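Local coordinates for protein phenolic acid decarboxylase (Sedimentibacter hydroxybenzoicus, PDB 7AE5) that acts as an oxygen-sensitive UbiD-family enzyme, dependent on prenylated FMN and manganese, that catalyses the reversible decarboxylation of 4-hydroxybenzoate and 3,4-dihydroxybenzoate, at residues C[54-57]-C[62-65]; C[341-346]-C[351-356]; C[371-376]-C[383-388]. All coordinates share one frame; numbering follows the deposited sequence.

Contact 1 (C[54-57]-C[62-65]); sequences EKIK and SVVT
Val-63 is backbone hydrogen-bonded to Phe-53 of the preceding strand, and against this paired residue Ile-56 lays the end of its side chain. The touching is done by one methyl: Ile-56 CD1 lies 3.9 Å from Val-63 CG2. The same methyl sits as close to the peptide, 3.9 Å from CD1 of Ile-56 to N of Val-63, and it reaches back over the link to the previous residue, where it is 4.2 Å from Ser-62 C. The isoleucine therefore packs on the start of the strand as much as on the valine branch. The two side chains cross at about a right angle, with that single methyl of the isoleucine at the crossing. On Ile-56, CG1 stands anti to the carbonyl carbon (chi1 -58°), which sends the longer branch toward the strand, while CG2 takes the place anti to the backbone N. Val-63 meets it with the methyl lying beside its own backbone N.

Segments 54-57 and 62-65 belong to the connection and the second strand of an antiparallel pair, 50-53 with 62-65, in the mixed sheet of the UbiD N-terminal domain. Strand 62-65 is an inner strand: Ser-62 and Val-64 bond through their backbones to Phe-305 of strand 304-306, on the side away from Phe-53. Val-63 also touches Pro-130, whereas Val-64 turns to the other face of the sheet and packs on Leu-8 and Leu-12 of helix 8-17.

The loop is held from outside as well. Lys-55 and Lys-57 make backbone hydrogen bonds with Val-28, and the carbonyl O of Lys-57, the residue after Ile-56, accepts a hydrogen bond from Trp-23 NE1 of the ShdD chain.

Contact 2 (C[341-346]-C[351-356]); sequences VAVNAM and IGVIIS
Val-343 and Val-353 bring their CG1 methyls to 4.0 Å of each other, crossing obliquely on one face of a two-stranded pairing. Val-343 CG2 and Ile-355 CG2, 4.2 Å apart, extend this apolar patch one way, and Ala-345 on Val-353 extends it the other; helices 323-336 and 364-372 cover it through Tyr-330, Leu-329 and Leu-372.

On the reverse face Asn-344 and Ile-354 run alongside each other in the same direction, with Asn-344 ND2 3.9 Å from Ile-354 CD1. That buried amide is well satisfied: ND2 bonds to Pro-394 O and Tyr-347 OH, while OD1 accepts from Met-346 N in an Asx turn. The backbones of the same pair exchange two nearly straight bonds, Asn-344 N to Ile-354 O at 2.7 Å and Ile-354 N to Asn-344 O at 2.8 Å.

Toward the end of the pairing the regular alternation breaks. Ser-356 O takes both Val-341 N, at 2.8 Å, and Ala-342 N, at 3.3 Å, from the same face of its carbonyl plane. Two residues facing one define a classic beta bulge, here at the end of the beta hairpin away from its turn; the first strand, 340-347, is outermost within this chain in the C-terminal domain sheet.

Contact 3 (C[371-376]-C[383-388]); sequences RLLSTP and KIVIVV
Val-385 receives two neighbouring leucines on a single methyl. Its CG2 lies 3.7 Å from Leu-372 CD2 and 4.0 Å from Leu-373 CD2, and this buried three-residue cluster is the close part of the contact. Leu-372 is the more intimate partner, because its CD2 also comes within 4.1 Å of Val-385 CG1 and so rests across the fork of the valine. With CG anti to the backbone N (chi1 178°), Leu-372 extends from the last turn of helix 364-372 toward the strand; Leu-373 swings in from the side, its CG beside the backbone N (chi1 -63°). Each leucine runs antiparallel to the valine side chain as it passes it.

Beyond Leu-373 the chain moves away from strand 384-388 and the character changes from apolar to polar. A type I turn runs from Leu-372 to Thr-375, and Leu-372 O is gripped twice, by Thr-375 N at 3.1 Å and by Thr-375 OG1 at 2.6 Å, the hydroxyl lying in the carbonyl plane on a lone pair. The same threonine oxygen caps Gly-378 N at the start of helix 378-381, and Pro-376 alongside is exposed. Much of this outer side faces protein: Arg-371 NH1 bonds to Ser-374 OG of the third subunit, with the reciprocal bond returned.

Helix 364-372 lies in a beta-alpha-beta crossover between the parallel neighbours 352-357 and 384-388. Between the two segments themselves the contact is apolar, made by methyl groups alone. Methyl contacts of this sort probably set a spacing but carry little directionality, whereas the two bonds to Leu-372 O, from Thr-375 N and OG1, fix the turn that follows.

From the N terminus, contact 1 closes first, folding the loop of the 50-53/62-65 strand pair back onto its second strand in the N-terminal domain. Contacts 2 and 3 follow in series, with none nested or crossed. Contact 2 closes the hairpin of strands 340-347 and 352-357, and contact 3 then closes the short return from the end of helix 364-372 through helix 378-381 to strand 384-388. These last two share a sheet: their centres are about 8 Å apart, and the neighbouring strands meet where Ile-355 and Val-388 are probably hydrogen-bonded. Contact 1 lies on the opposite side of the chain's centre from the other two, its centre about 37 Å from that of contact 2.

Contact 1 (C[54-57]-C[62-65])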
loop_
_atom_site.group_PDB
_atom_site.type_symbol
_atom_site.label_atom_id
_atom_site.label_comp_id
_atom_site.label_asym_id
_atom_site.label_seq_id
_atom_site.Cartn_x
_atom_site.Cartn_y
_atom_site.Cartn_z
ATOM N N GLU C 54 21.788 -39.217 -37.184
ATOM C CA GLU C 54 22.331 -39.623 -38.474
ATOM C C GLU C 54 21.271 -40.237 -39.378
ATOM O O GLU C 54 21.375 -40.132 -40.605
ATOM C CB GLU C 54 23.483 -40.609 -38.272
ATOM N N LYS C 55 20.250 -40.871 -38.805
ATOM C CA LYS C 55 19.251 -41.602 -39.576
ATOM C C LYS C 55 17.861 -41.254 -39.067
ATOM O O LYS C 55 17.551 -41.487 -37.895
ATOM C CB LYS C 55 19.491 -43.112 -39.492
ATOM N N ILE C 56 17.030 -40.705 -39.949
ATOM C CA ILE C 56 15.630 -40.415 -39.661
ATOM C C ILE C 56 14.781 -41.168 -40.676
ATOM O O ILE C 56 15.036 -41.087 -41.884
ATOM C CB ILE C 56 15.338 -38.904 -39.704
ATOM C CG1 ILE C 56 16.225 -38.158 -38.706
ATOM C CG2 ILE C 56 13.873 -38.636 -39.403
ATOM C CD1 ILE C 56 17.417 -37.469 -39.336
ATOM N N LYS C 57 13.778 -41.896 -40.186
ATOM C CA LYS C 57 13.011 -42.800 -41.036
ATOM C C LYS C 57 12.305 -42.039 -42.152
ATOM O O LYS C 57 11.566 -41.084 -41.901
ATOM C CB LYS C 57 11.991 -43.571 -40.199
ATOM C CG LYS C 57 10.910 -44.241 -41.028
ATOM C CD LYS C 57 9.816 -44.846 -40.165
ATOM C CE LYS C 57 8.460 -44.241 -40.500
ATOM N NZ LYS C 57 7.341 -45.197 -40.259
ATOM N N SER C 62 20.592 -35.515 -42.462
ATOM C CA SER C 62 20.797 -35.482 -41.019
ATOM C C SER C 62 20.043 -34.332 -40.356
ATOM O O SER C 62 19.606 -33.377 -41.003
ATOM C CB SER C 62 22.289 -35.363 -40.687
ATOM O OG SER C 62 23.083 -36.055 -41.634
ATOM N N VAL C 63 19.909 -34.442 -39.033
ATOM C CA VAL C 63 19.314 -33.415 -38.184
ATOM C C VAL C 63 20.224 -33.200 -36.982
ATOM O O VAL C 63 20.751 -34.163 -36.414
ATOM C CB VAL C 63 17.892 -33.803 -37.722
ATOM C CG1 VAL C 63 17.444 -32.948 -36.539
ATOM C CG2 VAL C 63 16.909 -33.660 -38.860
ATOM N N VAL C 64 20.419 -31.939 -36.601
ATOM C CA VAL C 64 21.132 -31.588 -35.380
ATOM C C VAL C 64 20.313 -30.547 -34.625
ATOM O O VAL C 64 19.731 -29.640 -35.231
ATOM C CB VAL C 64 22.566 -31.084 -35.672
ATOM C CG1 VAL C 64 22.551 -29.720 -36.347
ATOM C CG2 VAL C 64 23.395 -31.052 -34.393
ATOM N N THR C 65 20.239 -30.699 -33.304
ATOM C CA THR C 65 19.414 -29.830 -32.477
ATOM C C THR C 65 20.140 -29.525 -31.174
ATOM O O THR C 65 21.110 -30.193 -30.808
ATOM C CB THR C 65 18.041 -30.461 -32.192
ATOM O OG1 THR C 65 17.155 -29.470 -31.659
ATOM C CG2 THR C 65 18.172 -31.608 -31.201
#

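Contact 2 (C[341-346]-C[351-356])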
loop_
_atom_site.group_PDB
_atom_site.type_symbol
_atom_site.label_atom_id
_atom_site.label_comp_id
_atom_site.label_asym_id
_atom_site.label_seq_id
_atom_site.Cartn_x
_atom_site.Cartn_y
_atom_site.Cartn_z
ATOM N N VAL C 341 28.156 -2.558 -13.126
ATOM C CA VAL C 341 29.166 -3.575 -13.393
ATOM C C VAL C 341 28.700 -4.561 -14.460
ATOM O O VAL C 341 29.470 -4.920 -15.355
ATOM C CB VAL C 341 29.532 -4.290 -12.074
ATOM C CG1 VAL C 341 30.455 -5.462 -12.329
ATOM C CG2 VAL C 341 30.181 -3.309 -11.110
ATOM N N ALA C 342 27.445 -5.003 -14.394
ATOM C CA ALA C 342 26.926 -5.969 -15.352
ATOM C C ALA C 342 25.405 -5.940 -15.333
ATOM O O ALA C 342 24.790 -5.574 -14.328
ATOM C CB ALA C 342 27.429 -7.386 -15.052
ATOM N N VAL C 343 24.810 -6.334 -16.456
ATOM C CA VAL C 343 23.362 -6.446 -16.599
ATOM C C VAL C 343 23.043 -7.863 -17.055
ATOM O O VAL C 343 23.558 -8.321 -18.083
ATOM C CB VAL C 343 22.798 -5.413 -17.588
ATOM C CG1 VAL C 343 21.311 -5.657 -17.816
ATOM C CG2 VAL C 343 23.036 -4.003 -17.073
ATOM N N ASN C 344 22.202 -8.552 -16.288
ATOM C CA ASN C 344 21.710 -9.886 -16.624
ATOM C C ASN C 344 20.239 -9.731 -17.001
ATOM O O ASN C 344 19.366 -9.684 -16.129
ATOM C CB ASN C 344 21.910 -10.849 -15.453
ATOM C CG ASN C 344 21.209 -12.187 -15.651
ATOM O OD1 ASN C 344 20.670 -12.478 -16.718
ATOM N ND2 ASN C 344 21.228 -13.018 -14.613
ATOM N N ALA C 345 19.969 -9.652 -18.303
ATOM C CA ALA C 345 18.617 -9.499 -18.831
ATOM C C ALA C 345 18.203 -10.720 -19.649
ATOM O O ALA C 345 17.590 -10.598 -20.712
ATOM C CB ALA C 345 18.509 -8.230 -19.673
ATOM N N MET C 346 18.521 -11.912 -19.151
ATOM C CA MET C 346 18.410 -13.148 -19.916
ATOM C C MET C 346 17.059 -13.842 -19.794
ATOM O O MET C 346 16.885 -14.919 -20.374
ATOM C CB MET C 346 19.498 -14.134 -19.475
ATOM C CG MET C 346 20.922 -13.627 -19.585
ATOM S SD MET C 346 22.111 -14.917 -19.158
ATOM C CE MET C 346 21.162 -15.897 -17.992
ATOM N N ILE C 351 12.289 -9.533 -19.514
ATOM C CA ILE C 351 11.241 -9.173 -18.566
ATOM C C ILE C 351 11.778 -9.246 -17.141
ATOM O O ILE C 351 11.380 -8.457 -16.277
ATOM C CB ILE C 351 9.998 -10.061 -18.767
ATOM C CG1 ILE C 351 9.367 -9.774 -20.130
ATOM C CG2 ILE C 351 8.971 -9.814 -17.672
ATOM C CD1 ILE C 351 8.292 -10.757 -20.532
ATOM N N GLY C 352 12.701 -10.166 -16.878
ATOM C CA GLY C 352 13.432 -10.212 -15.622
ATOM C C GLY C 352 14.860 -9.734 -15.834
ATOM O O GLY C 352 15.551 -10.201 -16.741
ATOM N N VAL C 353 15.284 -8.790 -14.993
ATOM C CA VAL C 353 16.583 -8.137 -15.141
ATOM C C VAL C 353 17.264 -8.079 -13.782
ATOM O O VAL C 353 16.637 -7.716 -12.781
ATOM C CB VAL C 353 16.451 -6.718 -15.732
ATOM C CG1 VAL C 353 17.821 -6.078 -15.897
ATOM C CG2 VAL C 353 15.722 -6.757 -17.065
ATOM N N ILE C 354 18.547 -8.431 -13.746
ATOM C CA ILE C 354 19.377 -8.300 -12.555
ATOM C C ILE C 354 20.574 -7.435 -12.915
ATOM O O ILE C 354 21.348 -7.781 -13.817
ATOM C CB ILE C 354 19.828 -9.665 -12.011
ATOM C CG1 ILE C 354 18.655 -10.643 -11.991
ATOM C CG2 ILE C 354 20.428 -9.513 -10.620
ATOM C CD1 ILE C 354 19.036 -12.031 -11.565
ATOM N N ILE C 355 20.726 -6.312 -12.216
ATOM C CA ILE C 355 21.819 -5.374 -12.445
ATOM C C ILE C 355 22.741 -5.399 -11.237
ATOM O O ILE C 355 22.287 -5.234 -10.098
ATOM C CB ILE C 355 21.304 -3.945 -12.689
ATOM C CG1 ILE C 355 20.275 -3.920 -13.817
ATOM C CG2 ILE C 355 22.462 -3.004 -12.997
ATOM C CD1 ILE C 355 19.334 -2.735 -13.742
ATOM N N SER C 356 24.030 -5.599 -11.481
ATOM C CA SER C 356 25.051 -5.391 -10.464
ATOM C C SER C 356 25.673 -4.019 -10.664
ATOM O O SER C 356 25.985 -3.624 -11.792
ATOM C CB SER C 356 26.130 -6.475 -10.516
ATOM O OG SER C 356 26.939 -6.351 -11.672
#

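Contact 3 (C[371-376]-C[383-388])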
loop_
_atom_site.group_PDB
_atom_site.type_symbol
_atom_site.label_atom_id
_atom_site.label_comp_id
_atom_site.label_asym_id
_atom_site.label_seq_id
_atom_site.Cartn_x
_atom_site.Cartn_y
_atom_site.Cartn_z
ATOM N N ARG C 371 16.714 4.021 -14.561
ATOM C CA ARG C 371 17.342 4.194 -15.866
ATOM C C ARG C 371 17.008 3.030 -16.791
ATOM O O ARG C 371 16.668 3.234 -17.962
ATOM C CB ARG C 371 18.855 4.347 -15.709
ATOM C CG ARG C 371 19.545 4.843 -16.969
ATOM C CD ARG C 371 18.835 6.064 -17.535
ATOM N NE ARG C 371 19.753 7.004 -18.169
ATOM C CZ ARG C 371 19.677 8.325 -18.061
ATOM N NH1 ARG C 371 18.760 8.907 -17.304
ATOM N NH2 ARG C 371 20.540 9.081 -18.731
ATOM N N LEU C 372 17.091 1.799 -16.278
ATOM C CA LEU C 372 16.725 0.640 -17.086
ATOM C C LEU C 372 15.271 0.719 -17.523
ATOM O O LEU C 372 14.946 0.493 -18.695
ATOM C CB LEU C 372 16.966 -0.651 -16.308
ATOM C CG LEU C 372 16.542 -1.871 -17.131
ATOM C CD1 LEU C 372 17.746 -2.524 -17.802
ATOM C CD2 LEU C 372 15.767 -2.872 -16.289
ATOM N N LEU C 373 14.378 1.040 -16.588
ATOM C CA LEU C 373 12.968 1.191 -16.914
ATOM C C LEU C 373 12.696 2.401 -17.797
ATOM O O LEU C 373 11.529 2.667 -18.102
ATOM C CB LEU C 373 12.141 1.282 -15.632
ATOM C CG LEU C 373 12.177 0.029 -14.752
ATOM C CD1 LEU C 373 11.561 0.300 -13.391
ATOM C CD2 LEU C 373 11.475 -1.127 -15.439
ATOM N N SER C 374 13.725 3.138 -18.216
ATOM C CA SER C 374 13.545 4.227 -19.165
ATOM C C SER C 374 14.322 4.021 -20.465
ATOM O O SER C 374 14.464 4.969 -21.245
ATOM C CB SER C 374 13.915 5.571 -18.525
ATOM O OG SER C 374 15.089 5.485 -17.738
ATOM N N THR C 375 14.830 2.812 -20.718
ATOM C CA THR C 375 15.477 2.494 -21.982
ATOM C C THR C 375 14.447 2.015 -22.998
ATOM O O THR C 375 13.337 1.623 -22.628
ATOM C CB THR C 375 16.542 1.422 -21.767
ATOM O OG1 THR C 375 15.974 0.324 -21.044
ATOM C CG2 THR C 375 17.707 1.992 -20.975
ATOM N N PRO C 376 14.775 2.047 -24.297
ATOM C CA PRO C 376 13.804 1.583 -25.305
ATOM C C PRO C 376 13.274 0.179 -25.058
ATOM O O PRO C 376 12.083 -0.073 -25.276
ATOM C CB PRO C 376 14.607 1.662 -26.608
ATOM C CG PRO C 376 15.551 2.785 -26.381
ATOM C CD PRO C 376 15.935 2.709 -24.921
ATOM N N LYS C 383 9.873 -6.092 -16.255
ATOM C CA LYS C 383 8.884 -6.041 -15.185
ATOM C C LYS C 383 9.493 -6.241 -13.803
ATOM O O LYS C 383 9.086 -5.569 -12.849
ATOM C CB LYS C 383 7.796 -7.093 -15.420
ATOM C CG LYS C 383 6.703 -7.098 -14.367
ATOM C CD LYS C 383 5.623 -8.115 -14.691
ATOM C CE LYS C 383 6.180 -9.529 -14.706
ATOM N NZ LYS C 383 5.152 -10.535 -15.089
ATOM N N ILE C 384 10.464 -7.140 -13.669
ATOM C CA ILE C 384 11.096 -7.435 -12.390
ATOM C C ILE C 384 12.566 -7.060 -12.495
ATOM O O ILE C 384 13.308 -7.650 -13.291
ATOM C CB ILE C 384 10.929 -8.911 -11.997
ATOM C CG1 ILE C 384 9.441 -9.261 -11.923
ATOM C CG2 ILE C 384 11.613 -9.184 -10.666
ATOM C CD1 ILE C 384 9.164 -10.725 -11.676
ATOM N N VAL C 385 12.985 -6.083 -11.696
ATOM C CA VAL C 385 14.337 -5.540 -11.746
ATOM C C VAL C 385 14.967 -5.697 -10.369
ATOM O O VAL C 385 14.498 -5.095 -9.394
ATOM C CB VAL C 385 14.343 -4.067 -12.184
ATOM C CG1 VAL C 385 15.769 -3.542 -12.264
ATOM C CG2 VAL C 385 13.631 -3.910 -13.517
ATOM N N ILE C 386 16.030 -6.493 -10.294
ATOM C CA ILE C 386 16.779 -6.721 -9.064
ATOM C C ILE C 386 18.141 -6.064 -9.214
ATOM O O ILE C 386 18.837 -6.287 -10.211
ATOM C CB ILE C 386 16.925 -8.222 -8.762
ATOM C CG1 ILE C 386 15.557 -8.906 -8.756
ATOM C CG2 ILE C 386 17.644 -8.432 -7.437
ATOM C CD1 ILE C 386 15.629 -10.410 -8.856
ATOM N N VAL C 387 18.523 -5.256 -8.228
ATOM C CA VAL C 387 19.816 -4.580 -8.215
ATOM C C VAL C 387 20.648 -5.157 -7.079
ATOM O O VAL C 387 20.192 -5.212 -5.932
ATOM C CB VAL C 387 19.663 -3.058 -8.067
ATOM C CG1 VAL C 387 21.006 -2.379 -8.271
ATOM C CG2 VAL C 387 18.641 -2.530 -9.061
ATOM N N VAL C 388 21.868 -5.584 -7.401
ATOM C CA VAL C 388 22.780 -6.176 -6.434
ATOM C C VAL C 388 24.082 -5.378 -6.440
ATOM O O VAL C 388 24.324 -4.543 -7.313
ATOM C CB VAL C 388 23.046 -7.665 -6.723
ATOM C CG1 VAL C 388 21.741 -8.455 -6.700
ATOM C CG2 VAL C 388 23.744 -7.823 -8.066
#